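PDB 4K0J: heavy metal cation tricomponent efflux pump ZneA(CzcA-like) from Cupriavidus metallidurans, which exports zinc ions, probably in exchange for protons, as the inner-membrane transporter of a three-component RND efflux pump. Local coordinates for residues Lys159-Val170 with Val295-Leu306; Leu130-Thr141 with Thr279-Lys288. All blocks are in the same frame, centred on the assembly; numbering follows the deposited sequence.

Contact 1 (Lys159-Val170 with Val295-Leu306)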
loop_
_atom_site.group_PDB
_atom_site.type_symbol
_atom_site.label_atom_id
_atom_site.label_comp_id
_atom_site.label_asym_id
_atom_site.label_seq_id
_atom_site.Cartn_x
_atom_site.Cartn_y
_atom_site.Cartn_z
ATOM N N LYS C 159 31.577 -14.634 -4.317
ATOM C CA LYS C 159 31.182 -15.775 -3.498
ATOM C C LYS C 159 30.425 -15.344 -2.247
ATOM O O LYS C 159 29.259 -15.680 -2.072
ATOM C CB LYS C 159 32.403 -16.616 -3.100
ATOM C CG LYS C 159 33.219 -17.133 -4.276
ATOM C CD LYS C 159 32.351 -17.932 -5.234
ATOM C CE LYS C 159 33.173 -18.517 -6.369
ATOM N NZ LYS C 159 34.186 -19.493 -5.878
ATOM N N VAL C 160 31.096 -14.588 -1.387
ATOM C CA VAL C 160 30.594 -14.297 -0.048
ATOM C C VAL C 160 29.345 -13.425 -0.052
ATOM O O VAL C 160 28.304 -13.804 0.497
ATOM C CB VAL C 160 31.675 -13.619 0.813
ATOM C CG1 VAL C 160 31.127 -13.280 2.178
ATOM C CG2 VAL C 160 32.881 -14.526 0.942
ATOM N N ILE C 161 29.457 -12.250 -0.661
ATOM C CA ILE C 161 28.318 -11.348 -0.744
ATOM C C ILE C 161 27.143 -11.958 -1.510
ATOM O O ILE C 161 26.025 -11.945 -0.999
ATOM C CB ILE C 161 28.695 -9.956 -1.290
ATOM C CG1 ILE C 161 29.654 -9.254 -0.317
ATOM C CG2 ILE C 161 27.447 -9.117 -1.494
ATOM C CD1 ILE C 161 30.256 -7.950 -0.849
ATOM N N PRO C 162 27.383 -12.523 -2.714
ATOM C CA PRO C 162 26.242 -13.148 -3.398
ATOM C C PRO C 162 25.543 -14.207 -2.545
ATOM O O PRO C 162 24.349 -14.446 -2.725
ATOM C CB PRO C 162 26.886 -13.800 -4.624
ATOM C CG PRO C 162 28.097 -12.986 -4.888
ATOM C CD PRO C 162 28.605 -12.568 -3.543
ATOM N N ARG C 163 26.273 -14.816 -1.617
ATOM C CA ARG C 163 25.701 -15.847 -0.767
ATOM C C ARG C 163 24.887 -15.237 0.366
ATOM O O ARG C 163 23.717 -15.569 0.552
ATOM C CB ARG C 163 26.800 -16.756 -0.215
ATOM C CG ARG C 163 26.317 -17.821 0.761
ATOM C CD ARG C 163 25.340 -18.794 0.108
ATOM N NE ARG C 163 24.873 -19.815 1.045
ATOM C CZ ARG C 163 23.846 -19.657 1.874
ATOM N NH1 ARG C 163 23.169 -18.518 1.887
ATOM N NH2 ARG C 163 23.496 -20.637 2.695
ATOM N N LEU C 164 25.509 -14.340 1.123
ATOM C CA LEU C 164 24.837 -13.704 2.244
ATOM C C LEU C 164 23.624 -12.904 1.791
ATOM O O LEU C 164 22.710 -12.662 2.571
ATOM C CB LEU C 164 25.809 -12.808 3.004
ATOM C CG LEU C 164 26.950 -13.538 3.710
ATOM C CD1 LEU C 164 27.994 -12.537 4.148
ATOM C CD2 LEU C 164 26.430 -14.310 4.903
ATOM N N LYS C 165 23.612 -12.503 0.524
ATOM C CA LYS C 165 22.467 -11.797 -0.047
ATOM C C LYS C 165 21.238 -12.702 -0.155
ATOM O O LYS C 165 20.128 -12.227 -0.388
ATOM C CB LYS C 165 22.809 -11.229 -1.428
ATOM C CG LYS C 165 23.687 -9.981 -1.427
ATOM C CD LYS C 165 22.866 -8.716 -1.598
ATOM C CE LYS C 165 22.180 -8.675 -2.955
ATOM N NZ LYS C 165 21.269 -7.501 -3.098
ATOM N N GLN C 166 21.433 -14.006 0.009
ATOM C CA GLN C 166 20.318 -14.942 -0.064
ATOM C C GLN C 166 19.610 -15.119 1.274
ATOM O O GLN C 166 18.490 -15.630 1.323
ATOM C CB GLN C 166 20.784 -16.308 -0.547
ATOM C CG GLN C 166 21.545 -16.287 -1.838
ATOM C CD GLN C 166 21.774 -17.679 -2.361
ATOM O OE1 GLN C 166 20.830 -18.455 -2.519
ATOM N NE2 GLN C 166 23.029 -18.015 -2.618
ATOM N N VAL C 167 20.265 -14.717 2.357
ATOM C CA VAL C 167 19.663 -14.845 3.675
ATOM C C VAL C 167 18.456 -13.931 3.782
ATOM O O VAL C 167 18.589 -12.712 3.729
ATOM C CB VAL C 167 20.652 -14.499 4.803
ATOM C CG1 VAL C 167 19.983 -14.664 6.158
ATOM C CG2 VAL C 167 21.880 -15.372 4.712
ATOM N N ALA C 168 17.280 -14.532 3.926
ATOM C CA ALA C 168 16.041 -13.777 4.036
ATOM C C ALA C 168 16.098 -12.840 5.230
ATOM O O ALA C 168 16.352 -13.269 6.359
ATOM C CB ALA C 168 14.860 -14.715 4.154
ATOM N N GLY C 169 15.866 -11.557 4.968
ATOM C CA GLY C 169 15.927 -10.533 5.993
ATOM C C GLY C 169 17.157 -9.667 5.823
ATOM O O GLY C 169 17.330 -8.676 6.523
ATOM N N VAL C 170 18.021 -10.058 4.894
ATOM C CA VAL C 170 19.222 -9.290 4.595
ATOM C C VAL C 170 18.983 -8.433 3.366
ATOM O O VAL C 170 18.941 -8.939 2.246
ATOM C CB VAL C 170 20.443 -10.194 4.335
ATOM C CG1 VAL C 170 21.659 -9.351 3.965
ATOM C CG2 VAL C 170 20.740 -11.035 5.550
ATOM N N VAL C 295 17.049 -13.368 11.688
ATOM C CA VAL C 295 17.865 -13.255 10.489
ATOM C C VAL C 295 19.300 -13.712 10.756
ATOM O O VAL C 295 19.958 -14.264 9.874
ATOM C CB VAL C 295 17.860 -11.826 9.948
ATOM C CG1 VAL C 295 18.518 -11.778 8.585
ATOM C CG2 VAL C 295 16.439 -11.324 9.860
ATOM N N MET C 296 19.772 -13.495 11.980
ATOM C CA MET C 296 21.120 -13.913 12.358
ATOM C C MET C 296 21.282 -15.421 12.276
ATOM O O MET C 296 22.373 -15.919 12.013
ATOM C CB MET C 296 21.505 -13.409 13.756
ATOM C CG MET C 296 22.080 -11.999 13.768
ATOM S SD MET C 296 23.263 -11.706 12.432
ATOM C CE MET C 296 24.532 -12.914 12.803
ATOM N N GLU C 297 20.189 -16.142 12.495
ATOM C CA GLU C 297 20.196 -17.584 12.305
ATOM C C GLU C 297 20.585 -17.948 10.869
ATOM O O GLU C 297 21.553 -18.684 10.642
ATOM C CB GLU C 297 18.832 -18.167 12.670
ATOM C CG GLU C 297 18.406 -17.822 14.087
ATOM C CD GLU C 297 16.964 -18.184 14.374
ATOM O OE1 GLU C 297 16.517 -17.983 15.526
ATOM O OE2 GLU C 297 16.277 -18.665 13.446
ATOM N N GLY C 298 19.840 -17.413 9.905
ATOM C CA GLY C 298 20.082 -17.679 8.498
ATOM C C GLY C 298 21.426 -17.171 8.012
ATOM O O GLY C 298 22.060 -17.785 7.147
ATOM N N VAL C 299 21.863 -16.043 8.564
ATOM C CA VAL C 299 23.191 -15.526 8.260
ATOM C C VAL C 299 24.246 -16.505 8.761
ATOM O O VAL C 299 25.243 -16.741 8.091
ATOM C CB VAL C 299 23.431 -14.127 8.876
ATOM C CG1 VAL C 299 24.847 -13.647 8.591
ATOM C CG2 VAL C 299 22.426 -13.133 8.337
ATOM N N HIS C 300 24.016 -17.080 9.936
ATOM C CA HIS C 300 24.948 -18.047 10.506
ATOM C C HIS C 300 25.034 -19.286 9.630
ATOM O O HIS C 300 26.121 -19.826 9.399
ATOM C CB HIS C 300 24.525 -18.437 11.919
ATOM C CG HIS C 300 24.991 -17.484 12.973
ATOM N ND1 HIS C 300 26.111 -16.699 12.820
ATOM C CD2 HIS C 300 24.488 -17.188 14.194
ATOM C CE1 HIS C 300 26.279 -15.960 13.901
ATOM N NE2 HIS C 300 25.307 -16.238 14.751
ATOM N N ALA C 301 23.879 -19.727 9.145
ATOM C CA ALA C 301 23.824 -20.820 8.182
ATOM C C ALA C 301 24.660 -20.497 6.947
ATOM O O ALA C 301 25.476 -21.313 6.508
ATOM C CB ALA C 301 22.386 -21.102 7.787
ATOM N N ALA C 302 24.460 -19.297 6.404
ATOM C CA ALA C 302 25.177 -18.859 5.208
ATOM C C ALA C 302 26.691 -18.834 5.409
ATOM O O ALA C 302 27.435 -19.467 4.660
ATOM C CB ALA C 302 24.684 -17.505 4.777
ATOM N N VAL C 303 27.131 -18.090 6.417
ATOM C CA VAL C 303 28.538 -18.001 6.783
ATOM C C VAL C 303 29.169 -19.380 6.954
ATOM O O VAL C 303 30.235 -19.665 6.381
ATOM C CB VAL C 303 28.702 -17.223 8.092
ATOM C CG1 VAL C 303 30.141 -17.298 8.583
ATOM C CG2 VAL C 303 28.270 -15.786 7.904
ATOM N N ARG C 304 28.502 -20.231 7.737
ATOM C CA ARG C 304 28.959 -21.601 7.957
ATOM C C ARG C 304 29.157 -22.322 6.629
ATOM O O ARG C 304 30.218 -22.892 6.387
ATOM C CB ARG C 304 27.965 -22.376 8.818
ATOM C CG ARG C 304 28.590 -23.104 9.994
ATOM C CD ARG C 304 27.614 -24.102 10.616
ATOM N NE ARG C 304 26.249 -23.580 10.684
ATOM C CZ ARG C 304 25.773 -22.847 11.685
ATOM N NH1 ARG C 304 26.549 -22.542 12.713
ATOM N NH2 ARG C 304 24.521 -22.411 11.658
ATOM N N ASP C 305 28.134 -22.276 5.777
ATOM C CA ASP C 305 28.188 -22.856 4.433
ATOM C C ASP C 305 29.379 -22.340 3.625
ATOM O O ASP C 305 30.004 -23.089 2.870
ATOM C CB ASP C 305 26.886 -22.555 3.682
ATOM C CG ASP C 305 26.859 -23.147 2.285
ATOM O OD1 ASP C 305 27.565 -24.148 2.038
ATOM O OD2 ASP C 305 26.116 -22.611 1.437
ATOM N N LEU C 306 29.683 -21.059 3.786
ATOM C CA LEU C 306 30.801 -20.461 3.081
ATOM C C LEU C 306 32.122 -21.052 3.544
ATOM O O LEU C 306 32.955 -21.434 2.726
ATOM C CB LEU C 306 30.809 -18.940 3.255
ATOM C CG LEU C 306 29.821 -18.173 2.378
ATOM C CD1 LEU C 306 29.902 -16.693 2.670
ATOM C CD2 LEU C 306 30.092 -18.436 0.909
#
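R163 NE meets D305 OD2 at 3.1 Å, an almost straight salt bridge (168° at the hydrogen) in which the carboxylate oxygen lies in the guanidinium plane and is approached on its anti side. The two flat groups are turned 60° from each other. D305 OD1 is taken by the side-chain amide of N309, which helps to fix the carboxylate's rotation. R163 reaches this place because CG stands anti to the backbone N and the chain then bends at chi2, laying one guanidinium face over A302, whose small side chain lets the flat group lie close to the helix. The helices 149-164 and 292-310 pack nearly antiparallel, at 150° here, on one face of the antiparallel sheet of a periplasmic porter subdomain, a ferredoxin-like double beta-alpha-beta fold. Beside the arginine the contact is apolar. L306 CD1 meets V160 CG1 at 3.7 Å, while its CD2 lies against the R163 methylenes. L164 extends CD2 to A302 CB (3.6 Å) and V303 CG2. In the turn that follows, V167 divides its branches, CG1 to V299 CG2 (3.6 Å) and CG2 to A302 CB and G298 O, where the glycine has no side chain in the way. G169 has a positive phi suited to glycine, and V295 CG1 packs against its backbone.

Contact 2 (Leu130-Thr141 with Thr279-Lys288)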
loop_
_atom_site.group_PDB
_atom_site.type_symbol
_atom_site.label_atom_id
_atom_site.label_comp_id
_atom_site.label_asym_id
_atom_site.label_seq_id
_atom_site.Cartn_x
_atom_site.Cartn_y
_atom_site.Cartn_z
ATOM N N LEU C 130 16.880 -0.348 2.303
ATOM C CA LEU C 130 15.911 -0.146 3.377
ATOM C C LEU C 130 16.357 -0.829 4.669
ATOM O O LEU C 130 15.995 -1.976 4.954
ATOM C CB LEU C 130 14.520 -0.633 2.960
ATOM C CG LEU C 130 13.391 -0.400 3.965
ATOM C CD1 LEU C 130 13.255 1.068 4.305
ATOM C CD2 LEU C 130 12.075 -0.937 3.434
ATOM N N THR C 131 17.143 -0.099 5.450
ATOM C CA THR C 131 17.688 -0.610 6.695
ATOM C C THR C 131 17.723 0.495 7.739
ATOM O O THR C 131 17.770 1.677 7.403
ATOM C CB THR C 131 19.114 -1.173 6.492
ATOM O OG1 THR C 131 19.721 -1.422 7.762
ATOM C CG2 THR C 131 19.979 -0.184 5.727
ATOM N N SER C 132 17.683 0.098 9.005
ATOM C CA SER C 132 17.816 1.016 10.121
ATOM C C SER C 132 19.293 1.263 10.377
ATOM O O SER C 132 20.130 0.417 10.051
ATOM C CB SER C 132 17.162 0.413 11.364
ATOM O OG SER C 132 17.510 1.123 12.536
ATOM N N PRO C 133 19.627 2.425 10.964
ATOM C CA PRO C 133 20.998 2.720 11.395
ATOM C C PRO C 133 21.538 1.703 12.398
ATOM O O PRO C 133 22.730 1.723 12.702
ATOM C CB PRO C 133 20.865 4.091 12.062
ATOM C CG PRO C 133 19.406 4.254 12.328
ATOM C CD PRO C 133 18.740 3.573 11.188
ATOM N N ILE C 134 20.669 0.837 12.910
ATOM C CA ILE C 134 21.086 -0.279 13.749
ATOM C C ILE C 134 20.882 -1.615 13.035
ATOM O O ILE C 134 20.730 -2.654 13.678
ATOM C CB ILE C 134 20.310 -0.316 15.074
ATOM C CG1 ILE C 134 18.829 -0.598 14.826
ATOM C CG2 ILE C 134 20.486 0.987 15.829
ATOM C CD1 ILE C 134 18.107 -1.092 16.050
ATOM N N GLY C 135 20.886 -1.584 11.707
ATOM C CA GLY C 135 20.684 -2.786 10.925
ATOM C C GLY C 135 21.968 -3.539 10.638
ATOM O O GLY C 135 21.935 -4.654 10.126
ATOM N N GLU C 136 23.101 -2.936 10.977
ATOM C CA GLU C 136 24.406 -3.508 10.661
ATOM C C GLU C 136 24.787 -4.603 11.661
ATOM O O GLU C 136 25.577 -4.380 12.580
ATOM C CB GLU C 136 25.450 -2.395 10.641
ATOM C CG GLU C 136 25.106 -1.267 9.679
ATOM C CD GLU C 136 25.775 0.042 10.041
ATOM O OE1 GLU C 136 25.935 0.321 11.251
ATOM O OE2 GLU C 136 26.137 0.795 9.113
ATOM N N ILE C 137 24.240 -5.798 11.459
ATOM C CA ILE C 137 24.197 -6.791 12.526
ATOM C C ILE C 137 25.347 -7.790 12.553
ATOM O O ILE C 137 25.521 -8.507 13.538
ATOM C CB ILE C 137 22.867 -7.564 12.510
ATOM C CG1 ILE C 137 22.626 -8.186 11.135
ATOM C CG2 ILE C 137 21.709 -6.649 12.886
ATOM C CD1 ILE C 137 21.335 -8.982 11.061
ATOM N N TYR C 138 26.139 -7.839 11.490
ATOM C CA TYR C 138 27.203 -8.833 11.411
ATOM C C TYR C 138 28.391 -8.330 10.603
ATOM O O TYR C 138 28.423 -8.456 9.379
ATOM C CB TYR C 138 26.655 -10.125 10.812
ATOM C CG TYR C 138 27.635 -11.277 10.762
ATOM C CD1 TYR C 138 28.317 -11.583 9.593
ATOM C CD2 TYR C 138 27.857 -12.075 11.875
ATOM C CE1 TYR C 138 29.204 -12.644 9.536
ATOM C CE2 TYR C 138 28.737 -13.140 11.828
ATOM C CZ TYR C 138 29.409 -13.419 10.656
ATOM O OH TYR C 138 30.287 -14.480 10.606
ATOM N N ARG C 139 29.366 -7.755 11.298
ATOM C CA ARG C 139 30.585 -7.264 10.662
ATOM C C ARG C 139 31.632 -8.362 10.613
ATOM O O ARG C 139 31.814 -9.091 11.584
ATOM C CB ARG C 139 31.121 -6.047 11.412
ATOM C CG ARG C 139 30.266 -4.812 11.225
ATOM C CD ARG C 139 30.735 -3.661 12.084
ATOM N NE ARG C 139 29.972 -2.451 11.797
ATOM C CZ ARG C 139 30.314 -1.558 10.873
ATOM N NH1 ARG C 139 31.415 -1.743 10.154
ATOM N NH2 ARG C 139 29.559 -0.481 10.673
ATOM N N TYR C 140 32.309 -8.495 9.477
ATOM C CA TYR C 140 33.256 -9.589 9.300
ATOM C C TYR C 140 34.394 -9.197 8.377
ATOM O O TYR C 140 34.351 -8.159 7.722
ATOM C CB TYR C 140 32.558 -10.832 8.735
ATOM C CG TYR C 140 32.239 -10.716 7.263
ATOM C CD1 TYR C 140 33.114 -11.200 6.298
ATOM C CD2 TYR C 140 31.077 -10.107 6.839
ATOM C CE1 TYR C 140 32.837 -11.089 4.954
ATOM C CE2 TYR C 140 30.785 -9.993 5.493
ATOM C CZ TYR C 140 31.671 -10.482 4.556
ATOM O OH TYR C 140 31.380 -10.359 3.217
ATOM N N THR C 141 35.398 -10.064 8.315
ATOM C CA THR C 141 36.547 -9.864 7.450
ATOM C C THR C 141 36.979 -11.216 6.905
ATOM O O THR C 141 36.890 -12.235 7.600
ATOM C CB THR C 141 37.707 -9.189 8.213
ATOM O OG1 THR C 141 37.309 -7.868 8.599
ATOM C CG2 THR C 141 38.942 -9.086 7.352
ATOM N N THR C 279 43.085 -5.029 4.537
ATOM C CA THR C 279 42.224 -6.185 4.299
ATOM C C THR C 279 40.852 -5.789 3.721
ATOM O O THR C 279 40.715 -4.732 3.107
ATOM C CB THR C 279 42.097 -7.085 5.553
ATOM O OG1 THR C 279 41.255 -8.204 5.256
ATOM C CG2 THR C 279 41.535 -6.307 6.734
ATOM N N ILE C 280 39.847 -6.640 3.901
ATOM C CA ILE C 280 38.539 -6.400 3.292
ATOM C C ILE C 280 37.385 -6.903 4.154
ATOM O O ILE C 280 37.436 -8.003 4.690
ATOM C CB ILE C 280 38.469 -7.032 1.895
ATOM C CG1 ILE C 280 37.066 -6.903 1.303
ATOM C CG2 ILE C 280 38.914 -8.489 1.946
ATOM C CD1 ILE C 280 37.002 -7.268 -0.162
ATOM N N GLN C 281 36.344 -6.092 4.288
ATOM C CA GLN C 281 35.261 -6.406 5.211
ATOM C C GLN C 281 33.873 -6.254 4.605
ATOM O O GLN C 281 33.684 -5.587 3.583
ATOM C CB GLN C 281 35.326 -5.489 6.422
ATOM C CG GLN C 281 34.706 -4.141 6.150
ATOM C CD GLN C 281 34.232 -3.464 7.404
ATOM O OE1 GLN C 281 34.640 -3.821 8.508
ATOM N NE2 GLN C 281 33.358 -2.480 7.245
ATOM N N GLY C 282 32.894 -6.859 5.270
ATOM C CA GLY C 282 31.508 -6.728 4.869
ATOM C C GLY C 282 30.602 -6.343 6.023
ATOM O O GLY C 282 30.881 -6.653 7.181
ATOM N N ILE C 283 29.509 -5.661 5.695
ATOM C CA ILE C 283 28.535 -5.210 6.678
ATOM C C ILE C 283 27.145 -5.739 6.307
ATOM O O ILE C 283 26.548 -5.312 5.308
ATOM C CB ILE C 283 28.491 -3.672 6.743
ATOM C CG1 ILE C 283 29.910 -3.093 6.740
ATOM C CG2 ILE C 283 27.721 -3.209 7.962
ATOM C CD1 ILE C 283 29.967 -1.576 6.735
ATOM N N THR C 284 26.643 -6.678 7.105
ATOM C CA THR C 284 25.346 -7.290 6.843
ATOM C C THR C 284 24.233 -6.383 7.328
ATOM O O THR C 284 24.099 -6.133 8.529
ATOM C CB THR C 284 25.220 -8.646 7.534
ATOM O OG1 THR C 284 26.332 -9.472 7.163
ATOM C CG2 THR C 284 23.912 -9.327 7.135
ATOM N N LEU C 285 23.436 -5.892 6.387
ATOM C CA LEU C 285 22.428 -4.894 6.699
ATOM C C LEU C 285 21.065 -5.517 6.935
ATOM O O LEU C 285 20.428 -6.015 6.006
ATOM C CB LEU C 285 22.342 -3.856 5.584
ATOM C CG LEU C 285 23.695 -3.248 5.213
ATOM C CD1 LEU C 285 23.543 -2.154 4.165
ATOM C CD2 LEU C 285 24.378 -2.716 6.454
ATOM N N LEU C 286 20.632 -5.480 8.192
ATOM C CA LEU C 286 19.323 -5.972 8.576
ATOM C C LEU C 286 18.241 -5.173 7.864
ATOM O O LEU C 286 18.160 -3.952 8.023
ATOM C CB LEU C 286 19.139 -5.862 10.092
ATOM C CG LEU C 286 17.820 -6.399 10.652
ATOM C CD1 LEU C 286 17.845 -7.921 10.732
ATOM C CD2 LEU C 286 17.527 -5.783 12.005
ATOM N N LEU C 287 17.430 -5.872 7.070
ATOM C CA LEU C 287 16.263 -5.284 6.421
ATOM C C LEU C 287 15.368 -4.669 7.475
ATOM O O LEU C 287 15.208 -5.224 8.559
ATOM C CB LEU C 287 15.487 -6.347 5.637
ATOM C CG LEU C 287 14.077 -5.969 5.172
ATOM C CD1 LEU C 287 14.129 -4.852 4.136
ATOM C CD2 LEU C 287 13.326 -7.167 4.636
ATOM N N LYS C 288 14.795 -3.516 7.155
ATOM C CA LYS C 288 13.973 -2.785 8.106
ATOM C C LYS C 288 12.796 -3.621 8.593
ATOM O O LYS C 288 12.156 -4.322 7.809
ATOM C CB LYS C 288 13.466 -1.487 7.476
ATOM C CG LYS C 288 12.820 -0.519 8.457
ATOM C CD LYS C 288 13.795 -0.113 9.555
ATOM C CE LYS C 288 13.162 0.905 10.482
ATOM N NZ LYS C 288 12.530 1.986 9.692
#
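Y138 O accepts from T284 twice, from OG1 at 3.2 Å and, weakly, from the backbone N. The hydroxyl lies in the carbonyl plane, on a lone pair; T284 OG1, anti to the carbonyl carbon of its own residue (chi1 -54°), is turned back to the neighbouring strand. Threonine suits a strand and also brings a hydroxyl. Toward the end of the pairing, Y140 and G282 exchange two bonds: G282 N gives to Y140 O at 3.1 Å from above the carbonyl plane, and Y140 N returns a longer one to G282 O. On the other side of T284, I137 N donates to T284 O (3.0 Å). These bonds join two antiparallel strands of the sheet, 135-143 and 280-287. Separately, K288 N donates to L130 O (2.9 Å), tying residues 130-132 to the far end of the pairing, and the chain then turns a corner through an ST turn in which S132 OG accepts from I134 N. G282 is glycine beneath a ring: one face of Y140 lies over its backbone, with Y140 CE2 3.4 Å from G282 CA, and Y140 OH bonds to Q156. On the face with E136 and R139, I283 packs its CG2 against E136 CB (3.6 Å) and lies over the centre of one guanidinium face of R139. The guanidinium's NH1 also bonds weakly to Y320 and Q593. Q281 OE1 is hydrogen-bonded by Y320 OH, and its NE2 bonds weakly to Q593 OE1. Among the apolar groups, the I137 and L286 side chains cross at about a right angle, CD1 to CD1 at 3.7 Å. K288 sends its aliphatic chain past S132 CB, and its ammonium forms a salt bridge with D103.

From the N terminus, the chain enters strand 135-143, follows it into helix 149-164, and turns through 165-169 into strand 170-177. Much later it returns as strand 280-287 and goes directly on into helix 292-310. Contact 2 closes the longer loop, from 130-141 to 279-288, and contact 1 the next, from 159-170 to 295-306; their segments alternate, so the loops cross instead of nesting. Two strand-helix units far apart in the chain are thereby joined twice, strand to strand and helix to helix, with the helices stacked on the sheet. The layers touch where V160 packs on Y140 and M296 and V303 on Y138, and G169 O probably accepts a hydrogen bond from L287 N.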